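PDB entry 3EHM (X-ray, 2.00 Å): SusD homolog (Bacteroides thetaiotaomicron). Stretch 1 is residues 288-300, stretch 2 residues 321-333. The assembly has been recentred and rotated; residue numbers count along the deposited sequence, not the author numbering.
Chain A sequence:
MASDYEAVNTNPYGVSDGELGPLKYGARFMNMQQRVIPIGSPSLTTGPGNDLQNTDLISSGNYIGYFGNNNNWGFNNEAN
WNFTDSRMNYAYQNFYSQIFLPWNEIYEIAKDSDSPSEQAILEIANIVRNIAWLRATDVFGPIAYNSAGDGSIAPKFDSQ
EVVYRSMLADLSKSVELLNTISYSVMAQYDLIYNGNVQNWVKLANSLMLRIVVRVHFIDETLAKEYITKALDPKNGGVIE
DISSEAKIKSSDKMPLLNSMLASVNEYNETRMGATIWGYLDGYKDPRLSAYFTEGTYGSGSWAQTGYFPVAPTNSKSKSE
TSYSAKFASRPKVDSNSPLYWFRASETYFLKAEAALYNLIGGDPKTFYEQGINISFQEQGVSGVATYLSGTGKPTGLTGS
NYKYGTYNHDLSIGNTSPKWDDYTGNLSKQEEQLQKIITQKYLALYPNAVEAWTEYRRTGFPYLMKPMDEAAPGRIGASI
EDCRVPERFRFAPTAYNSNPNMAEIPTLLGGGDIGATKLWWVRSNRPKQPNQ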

ATOM      1  N   LEU A 288      -1.148  14.003  12.700  1.00 14.64           N
ATOM      2  CA  LEU A 288      -0.812  13.104  13.799  1.00 15.59           C
ATOM      3  C   LEU A 288      -2.073  12.804  14.608  1.00 16.58           C
ATOM      4  O   LEU A 288      -2.395  11.644  14.882  1.00 15.40           O
ATOM      5  CB  LEU A 288       0.244  13.740  14.709  1.00 15.81           C
ATOM      6  CG  LEU A 288       0.621  12.967  15.977  1.00 17.84           C
ATOM      7  CD1 LEU A 288       1.071  11.551  15.621  1.00 14.96           C
ATOM      8  CD2 LEU A 288       1.726  13.706  16.706  1.00 18.69           C
ATOM      9  N   SER A 289      -2.787  13.864  14.976  1.00 17.49           N
ATOM     10  CA  SER A 289      -4.015  13.744  15.760  1.00 20.26           C
ATOM     11  C   SER A 289      -5.162  13.132  14.964  1.00 19.41           C
ATOM     12  O   SER A 289      -6.065  12.517  15.532  1.00 20.10           O
ATOM     13  CB  SER A 289      -4.439  15.119  16.277  1.00 22.80           C
ATOM     14  OG  SER A 289      -5.598  15.010  17.082  1.00 30.01           O
ATOM     15  N   ALA A 290      -5.131  13.305  13.649  1.00 18.62           N
ATOM     16  CA  ALA A 290      -6.179  12.759  12.799  1.00 16.58           C
ATOM     17  C   ALA A 290      -6.008  11.255  12.617  1.00 15.87           C
ATOM     18  O   ALA A 290      -6.990  10.523  12.506  1.00 15.49           O
ATOM     19  CB  ALA A 290      -6.166  13.447  11.443  1.00 17.01           C
ATOM     20  N   TYR A 291      -4.761  10.798  12.592  1.00 13.63           N
ATOM     21  CA  TYR A 291      -4.477   9.377  12.390  1.00 13.63           C
ATOM     22  C   TYR A 291      -4.434   8.531  13.658  1.00 13.29           C
ATOM     23  O   TYR A 291      -4.871   7.381  13.652  1.00 12.55           O
ATOM     24  CB  TYR A 291      -3.126   9.172  11.685  1.00 13.02           C
ATOM     25  CG  TYR A 291      -2.989   9.705  10.269  1.00 13.29           C
ATOM     26  CD1 TYR A 291      -4.103  10.047   9.508  1.00 15.64           C
ATOM     27  CD2 TYR A 291      -1.729   9.815   9.677  1.00 13.79           C
ATOM     28  CE1 TYR A 291      -3.964  10.489   8.185  1.00 15.76           C
ATOM     29  CE2 TYR A 291      -1.581  10.250   8.359  1.00 13.97           C
ATOM     30  CZ  TYR A 291      -2.700  10.584   7.622  1.00 13.22           C
ATOM     31  OH  TYR A 291      -2.557  11.008   6.318  1.00 15.12           O
ATOM     32  N   PHE A 292      -3.900   9.086  14.739  1.00 12.91           N
ATOM     33  CA  PHE A 292      -3.755   8.301  15.956  1.00 13.84           C
ATOM     34  C   PHE A 292      -4.260   8.910  17.254  1.00 15.03           C
ATOM     35  O   PHE A 292      -4.410  10.125  17.382  1.00 12.77           O
ATOM     36  CB  PHE A 292      -2.282   7.929  16.147  1.00 13.15           C
ATOM     37  CG  PHE A 292      -1.633   7.348  14.922  1.00 13.07           C
ATOM     38  CD1 PHE A 292      -0.927   8.165  14.041  1.00 11.91           C
ATOM     39  CD2 PHE A 292      -1.718   5.985  14.652  1.00 11.24           C
ATOM     40  CE1 PHE A 292      -0.314   7.631  12.911  1.00 13.11           C
ATOM     41  CE2 PHE A 292      -1.109   5.443  13.524  1.00 13.10           C
ATOM     42  CZ  PHE A 292      -0.405   6.268  12.652  1.00 11.83           C
ATOM     43  N   THR A 293      -4.499   8.033  18.223  1.00 16.11           N
ATOM     44  CA  THR A 293      -4.960   8.426  19.548  1.00 17.24           C
ATOM     45  C   THR A 293      -3.731   8.647  20.425  1.00 17.55           C
ATOM     46  O   THR A 293      -2.625   8.230  20.074  1.00 16.95           O
ATOM     47  CB  THR A 293      -5.779   7.302  20.201  1.00 19.02           C
ATOM     48  OG1 THR A 293      -4.923   6.175  20.445  1.00 18.00           O
ATOM     49  CG2 THR A 293      -6.923   6.874  19.291  1.00 18.88           C
ATOM     50  N   GLU A 294      -3.912   9.316  21.557  1.00 18.60           N
ATOM     51  CA  GLU A 294      -2.797   9.501  22.470  1.00 19.47           C
ATOM     52  C   GLU A 294      -2.804   8.240  23.315  1.00 19.27           C
ATOM     53  O   GLU A 294      -3.868   7.721  23.647  1.00 19.08           O
ATOM     54  CB  GLU A 294      -3.004  10.717  23.374  1.00 22.87           C
ATOM     55  CG  GLU A 294      -2.959  12.052  22.655  1.00 24.43           C
ATOM     56  CD  GLU A 294      -2.999  13.220  23.619  1.00 29.05           C
ATOM     57  OE1 GLU A 294      -1.956  13.520  24.243  1.00 31.67           O
ATOM     58  OE2 GLU A 294      -4.079  13.830  23.765  1.00 31.81           O
ATOM     59  N   GLY A 295      -1.625   7.731  23.644  1.00 18.42           N
ATOM     60  CA  GLY A 295      -1.563   6.537  24.460  1.00 17.36           C
ATOM     61  C   GLY A 295      -1.367   6.937  25.908  1.00 17.70           C
ATOM     62  O   GLY A 295      -1.325   8.126  26.228  1.00 16.53           O
ATOM     63  N   THR A 296      -1.266   5.949  26.787  1.00 18.75           N
ATOM     64  CA  THR A 296      -1.047   6.202  28.205  1.00 19.10           C
ATOM     65  C   THR A 296       0.025   5.244  28.691  1.00 18.45           C
ATOM     66  O   THR A 296       0.129   4.111  28.213  1.00 17.69           O
ATOM     67  CB  THR A 296      -2.329   6.002  29.040  1.00 19.14           C
ATOM     68  OG1 THR A 296      -2.841   4.683  28.828  1.00 22.78           O
ATOM     69  CG2 THR A 296      -3.387   7.026  28.650  1.00 21.79           C
ATOM     70  N   TYR A 297       0.831   5.715  29.633  1.00 17.62           N
ATOM     71  CA  TYR A 297       1.924   4.932  30.190  1.00 18.61           C
ATOM     72  C   TYR A 297       1.819   5.039  31.708  1.00 19.76           C
ATOM     73  O   TYR A 297       1.987   6.120  32.273  1.00 19.45           O
ATOM     74  CB  TYR A 297       3.249   5.516  29.699  1.00 18.05           C
ATOM     75  CG  TYR A 297       4.483   4.782  30.153  1.00 18.58           C
ATOM     76  CD1 TYR A 297       4.777   3.505  29.678  1.00 20.11           C
ATOM     77  CD2 TYR A 297       5.381   5.382  31.031  1.00 18.98           C
ATOM     78  CE1 TYR A 297       5.936   2.846  30.059  1.00 21.02           C
ATOM     79  CE2 TYR A 297       6.544   4.732  31.424  1.00 21.32           C
ATOM     80  CZ  TYR A 297       6.817   3.467  30.934  1.00 21.57           C
ATOM     81  OH  TYR A 297       7.968   2.825  31.315  1.00 21.08           O
ATOM     82  N   GLY A 298       1.541   3.915  32.359  1.00 20.17           N
ATOM     83  CA  GLY A 298       1.379   3.918  33.801  1.00 22.67           C
ATOM     84  C   GLY A 298      -0.094   4.146  34.086  1.00 24.35           C
ATOM     85  O   GLY A 298      -0.892   4.243  33.152  1.00 25.09           O
ATOM     86  N   SER A 299      -0.474   4.245  35.354  1.00 25.40           N
ATOM     87  CA  SER A 299      -1.881   4.455  35.683  1.00 26.52           C
ATOM     88  C   SER A 299      -2.099   5.432  36.830  1.00 26.12           C
ATOM     89  O   SER A 299      -1.180   5.720  37.598  1.00 25.11           O
ATOM     90  CB  SER A 299      -2.543   3.115  36.015  1.00 27.01           C
ATOM     91  OG  SER A 299      -1.860   2.463  37.070  1.00 31.01           O
ATOM     92  N   GLY A 300      -3.325   5.943  36.931  1.00 25.17           N
ATOM     93  CA  GLY A 300      -3.657   6.883  37.987  1.00 24.95           C
ATOM     94  C   GLY A 300      -2.885   8.181  37.885  1.00 25.27           C
ATOM     95  O   GLY A 300      -2.798   8.778  36.810  1.00 26.90           O
ATOM     96  N   THR A 321       0.003  -4.670  30.396  1.00 20.64           N
ATOM     97  CA  THR A 321       0.034  -3.860  31.612  1.00 19.97           C
ATOM     98  C   THR A 321      -0.133  -2.389  31.249  1.00 19.54           C
ATOM     99  O   THR A 321      -0.079  -2.024  30.076  1.00 20.21           O
ATOM    100  CB  THR A 321       1.356  -4.014  32.362  1.00 20.17           C
ATOM    101  OG1 THR A 321       2.375  -3.274  31.684  1.00 20.62           O
ATOM    102  CG2 THR A 321       1.759  -5.480  32.425  1.00 19.54           C
ATOM    103  N   SER A 322      -0.324  -1.545  32.256  1.00 18.31           N
ATOM    104  CA  SER A 322      -0.498  -0.116  32.025  1.00 18.63           C
ATOM    105  C   SER A 322       0.766   0.524  31.447  1.00 18.54           C
ATOM    106  O   SER A 322       0.727   1.648  30.953  1.00 19.02           O
ATOM    107  CB  SER A 322      -0.868   0.591  33.329  1.00 18.62           C
ATOM    108  OG  SER A 322       0.224   0.577  34.229  1.00 20.61           O
ATOM    109  N   TYR A 323       1.884  -0.191  31.522  1.00 18.17           N
ATOM    110  CA  TYR A 323       3.157   0.306  30.999  1.00 18.90           C
ATOM    111  C   TYR A 323       3.492  -0.366  29.665  1.00 18.34           C
ATOM    112  O   TYR A 323       4.582  -0.174  29.131  1.00 18.69           O
ATOM    113  CB  TYR A 323       4.294   0.006  31.984  1.00 19.26           C
ATOM    114  CG  TYR A 323       4.279   0.815  33.262  1.00 19.96           C
ATOM    115  CD1 TYR A 323       4.581   2.176  33.255  1.00 19.73           C
ATOM    116  CD2 TYR A 323       3.985   0.213  34.484  1.00 19.84           C
ATOM    117  CE1 TYR A 323       4.597   2.919  34.437  1.00 20.95           C
ATOM    118  CE2 TYR A 323       3.994   0.946  35.673  1.00 21.94           C
ATOM    119  CZ  TYR A 323       4.301   2.296  35.640  1.00 21.86           C
ATOM    120  OH  TYR A 323       4.315   3.022  36.809  1.00 24.89           O
ATOM    121  N   SER A 324       2.556  -1.142  29.128  1.00 18.22           N
ATOM    122  CA  SER A 324       2.795  -1.879  27.888  1.00 17.87           C
ATOM    123  C   SER A 324       2.310  -1.216  26.608  1.00 16.56           C
ATOM    124  O   SER A 324       1.605  -0.210  26.637  1.00 15.71           O
ATOM    125  CB  SER A 324       2.147  -3.256  27.980  1.00 17.56           C
ATOM    126  OG  SER A 324       0.743  -3.135  27.834  1.00 19.63           O
ATOM    127  N   ALA A 325       2.673  -1.820  25.479  1.00 15.72           N
ATOM    128  CA  ALA A 325       2.277  -1.306  24.176  1.00 15.90           C
ATOM    129  C   ALA A 325       0.768  -1.430  23.989  1.00 15.16           C
ATOM    130  O   ALA A 325       0.214  -0.887  23.038  1.00 14.64           O
ATOM    131  CB  ALA A 325       3.017  -2.052  23.065  1.00 14.71           C
ATOM    132  N   LYS A 326       0.101  -2.147  24.890  1.00 13.88           N
ATOM    133  CA  LYS A 326      -1.345  -2.274  24.776  1.00 14.37           C
ATOM    134  C   LYS A 326      -1.933  -0.874  24.841  1.00 14.87           C
ATOM    135  O   LYS A 326      -2.958  -0.591  24.223  1.00 16.06           O
ATOM    136  CB  LYS A 326      -1.931  -3.131  25.907  1.00 15.85           C
ATOM    137  CG  LYS A 326      -3.463  -3.124  25.922  1.00 16.84           C
ATOM    138  CD  LYS A 326      -4.062  -4.099  26.926  1.00 19.16           C
ATOM    139  CE  LYS A 326      -5.588  -3.987  26.939  1.00 19.87           C
ATOM    140  NZ  LYS A 326      -6.227  -4.992  27.838  1.00 20.08           N
ATOM    141  N   PHE A 327      -1.267   0.008  25.579  1.00 15.49           N
ATOM    142  CA  PHE A 327      -1.741   1.374  25.717  1.00 15.71           C
ATOM    143  C   PHE A 327      -0.930   2.423  24.972  1.00 15.81           C
ATOM    144  O   PHE A 327      -0.963   3.607  25.312  1.00 16.29           O
ATOM    145  CB  PHE A 327      -1.855   1.724  27.199  1.00 16.88           C
ATOM    146  CG  PHE A 327      -2.755   0.791  27.946  1.00 19.61           C
ATOM    147  CD1 PHE A 327      -2.237  -0.307  28.621  1.00 17.16           C
ATOM    148  CD2 PHE A 327      -4.137   0.966  27.908  1.00 19.96           C
ATOM    149  CE1 PHE A 327      -3.082  -1.225  29.244  1.00 20.61           C
ATOM    150  CE2 PHE A 327      -4.987   0.055  28.526  1.00 20.61           C
ATOM    151  CZ  PHE A 327      -4.456  -1.043  29.195  1.00 18.84           C
ATOM    152  N   ALA A 328      -0.196   1.984  23.955  1.00 15.40           N
ATOM    153  CA  ALA A 328       0.575   2.904  23.132  1.00 14.35           C
ATOM    154  C   ALA A 328      -0.467   3.558  22.231  1.00 14.49           C
ATOM    155  O   ALA A 328      -1.627   3.139  22.224  1.00 13.92           O
ATOM    156  CB  ALA A 328       1.592   2.140  22.291  1.00 16.18           C
ATOM    157  N   SER A 329      -0.072   4.582  21.482  1.00 14.48           N
ATOM    158  CA  SER A 329      -1.014   5.245  20.582  1.00 14.23           C
ATOM    159  C   SER A 329      -1.607   4.208  19.629  1.00 14.40           C
ATOM    160  O   SER A 329      -0.912   3.290  19.190  1.00 13.70           O
ATOM    161  CB  SER A 329      -0.303   6.344  19.787  1.00 13.88           C
ATOM    162  OG  SER A 329       0.081   7.411  20.637  1.00 11.63           O
ATOM    163  N   ARG A 330      -2.889   4.358  19.318  1.00 14.65           N
ATOM    164  CA  ARG A 330      -3.579   3.429  18.429  1.00 15.53           C
ATOM    165  C   ARG A 330      -4.123   4.143  17.206  1.00 15.66           C
ATOM    166  O   ARG A 330      -4.420   5.329  17.256  1.00 14.62           O
ATOM    167  CB  ARG A 330      -4.779   2.791  19.131  1.00 15.24           C
ATOM    168  CG  ARG A 330      -4.503   2.217  20.493  1.00 19.01           C
ATOM    169  CD  ARG A 330      -5.766   1.574  21.048  1.00 18.51           C
ATOM    170  NE  ARG A 330      -5.564   1.087  22.409  1.00 21.68           N
ATOM    171  CZ  ARG A 330      -6.404   0.281  23.047  1.00 20.12           C
ATOM    172  NH1 ARG A 330      -7.509  -0.134  22.443  1.00 19.39           N
ATOM    173  NH2 ARG A 330      -6.138  -0.105  24.287  1.00 19.64           N
ATOM    174  N   PRO A 331      -4.265   3.418  16.088  1.00 16.10           N
ATOM    175  CA  PRO A 331      -4.805   4.058  14.889  1.00 16.05           C
ATOM    176  C   PRO A 331      -6.256   4.415  15.207  1.00 17.10           C
ATOM    177  O   PRO A 331      -6.958   3.632  15.855  1.00 17.16           O
ATOM    178  CB  PRO A 331      -4.723   2.949  13.839  1.00 17.83           C
ATOM    179  CG  PRO A 331      -3.553   2.134  14.293  1.00 16.02           C
ATOM    180  CD  PRO A 331      -3.768   2.066  15.785  1.00 15.64           C
ATOM    181  N   LYS A 332      -6.700   5.597  14.795  1.00 15.61           N
ATOM    182  CA  LYS A 332      -8.085   5.983  15.025  1.00 16.41           C
ATOM    183  C   LYS A 332      -8.913   5.308  13.945  1.00 17.89           C
ATOM    184  O   LYS A 332      -8.606   5.420  12.754  1.00 17.28           O
ATOM    185  CB  LYS A 332      -8.260   7.500  14.927  1.00 19.07           C
ATOM    186  CG  LYS A 332      -7.839   8.251  16.170  1.00 20.41           C
ATOM    187  CD  LYS A 332      -8.252   9.718  16.095  1.00 21.53           C
ATOM    188  CE  LYS A 332      -7.947  10.435  17.403  1.00 20.95           C
ATOM    189  NZ  LYS A 332      -8.243  11.889  17.319  1.00 22.10           N
ATOM    190  N   VAL A 333      -9.948   4.590  14.358  1.00 15.88           N
ATOM    191  CA  VAL A 333     -10.800   3.897  13.409  1.00 16.70           C
ATOM    192  C   VAL A 333     -12.042   3.357  14.107  1.00 16.24           C
ATOM    193  O   VAL A 333     -12.017   3.063  15.302  1.00 14.90           O
ATOM    194  CB  VAL A 333     -10.038   2.712  12.742  1.00 19.13           C
ATOM    195  CG1 VAL A 333      -9.581   1.709  13.806  1.00 16.43           C
ATOM    196  CG2 VAL A 333     -10.928   2.019  11.722  1.00 18.69           C
TER
HETATM  197  O   HOH W   1      -5.229  12.156  19.065  1.00 25.62           O
HETATM  198  O   HOH W   2      -5.933   5.570  11.694  1.00 14.64           O
HETATM  199  O   HOH W   3      -1.625   3.084  30.739  1.00 14.42           O
HETATM  200  O   HOH W   4       2.094   2.342  27.472  1.00 17.99           O

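The contact is built first from backbone. Where the helix ends at Tyr291, its last carbonyls have no further turn of helix to bond to, and stretch 2 answers two of them. Lys332 N donates to Tyr291 O at 2.8 Å, almost straight at 174°, and the ammonium of the same residue reaches back so that Lys332 NZ donates to Ser289 O at 2.9 Å. With chi2 to chi4 all t, the lysine lies extended along the helix end, and its 102 Å² of covered surface is the largest share of any residue here.

Two residues further on, Thr293 N donates to Arg330 O at 2.9 Å. Together with the Lys332 N bond this makes a single beta bridge between Phe292 and Pro331, whose CA atoms lie 4.5 Å apart. Proline, lacking an amide hydrogen, sits where its own N need not donate. Thr293 then adds its side chain to the pairing: in the p rotamer, Thr293 OG1 accepts from Arg330 N at 3.0 Å, so the threonine engages both the amide and the carbonyl of Arg330. A weak bond from Ser329 OG to Thr293 O, 2.9 Å, follows.

Beyond this the chains stay close but are bonded at separate points. Thr296 N donates to Phe327 O at 2.8 Å, and Gly298 N to Ser322 O, also at 2.8 Å. Water fills in between: water 3 accepts from Thr296 OG1 and donates to Gly298 O and Ser322 O, while water 4 donates to both Thr296 O and Ser324 O. Near the helix end, water 2 likewise donates to Tyr291 O and Lys332 O.

Glycine marks the tight spots. Gly295 CA lies 3.1 Å from Phe327 O, and a CB there would point toward stretch 2 and clash with that oxygen and with the Ala328-Ser329 peptide. At Gly298 the backbone angles themselves call for glycine, and the bare CA sits over the face of the Tyr323 ring, 3.8 Å from Gly298 CA to the ring centroid, a CH-pi contact.

Tyr323, within the type I turn from Thr321 to Ser324, also presents its edge to the face of Tyr297; Tyr297 CZ and Tyr323 CD1 approach to 3.5 Å with the planes at 73°. At the other end Phe292 packs against Pro331, with Phe292 CE2 4.2 Å from Pro331 CG, while the aliphatic part of the lysine covers the threonine methyl, Thr293 CG2 to Lys332 CG being 3.5 Å.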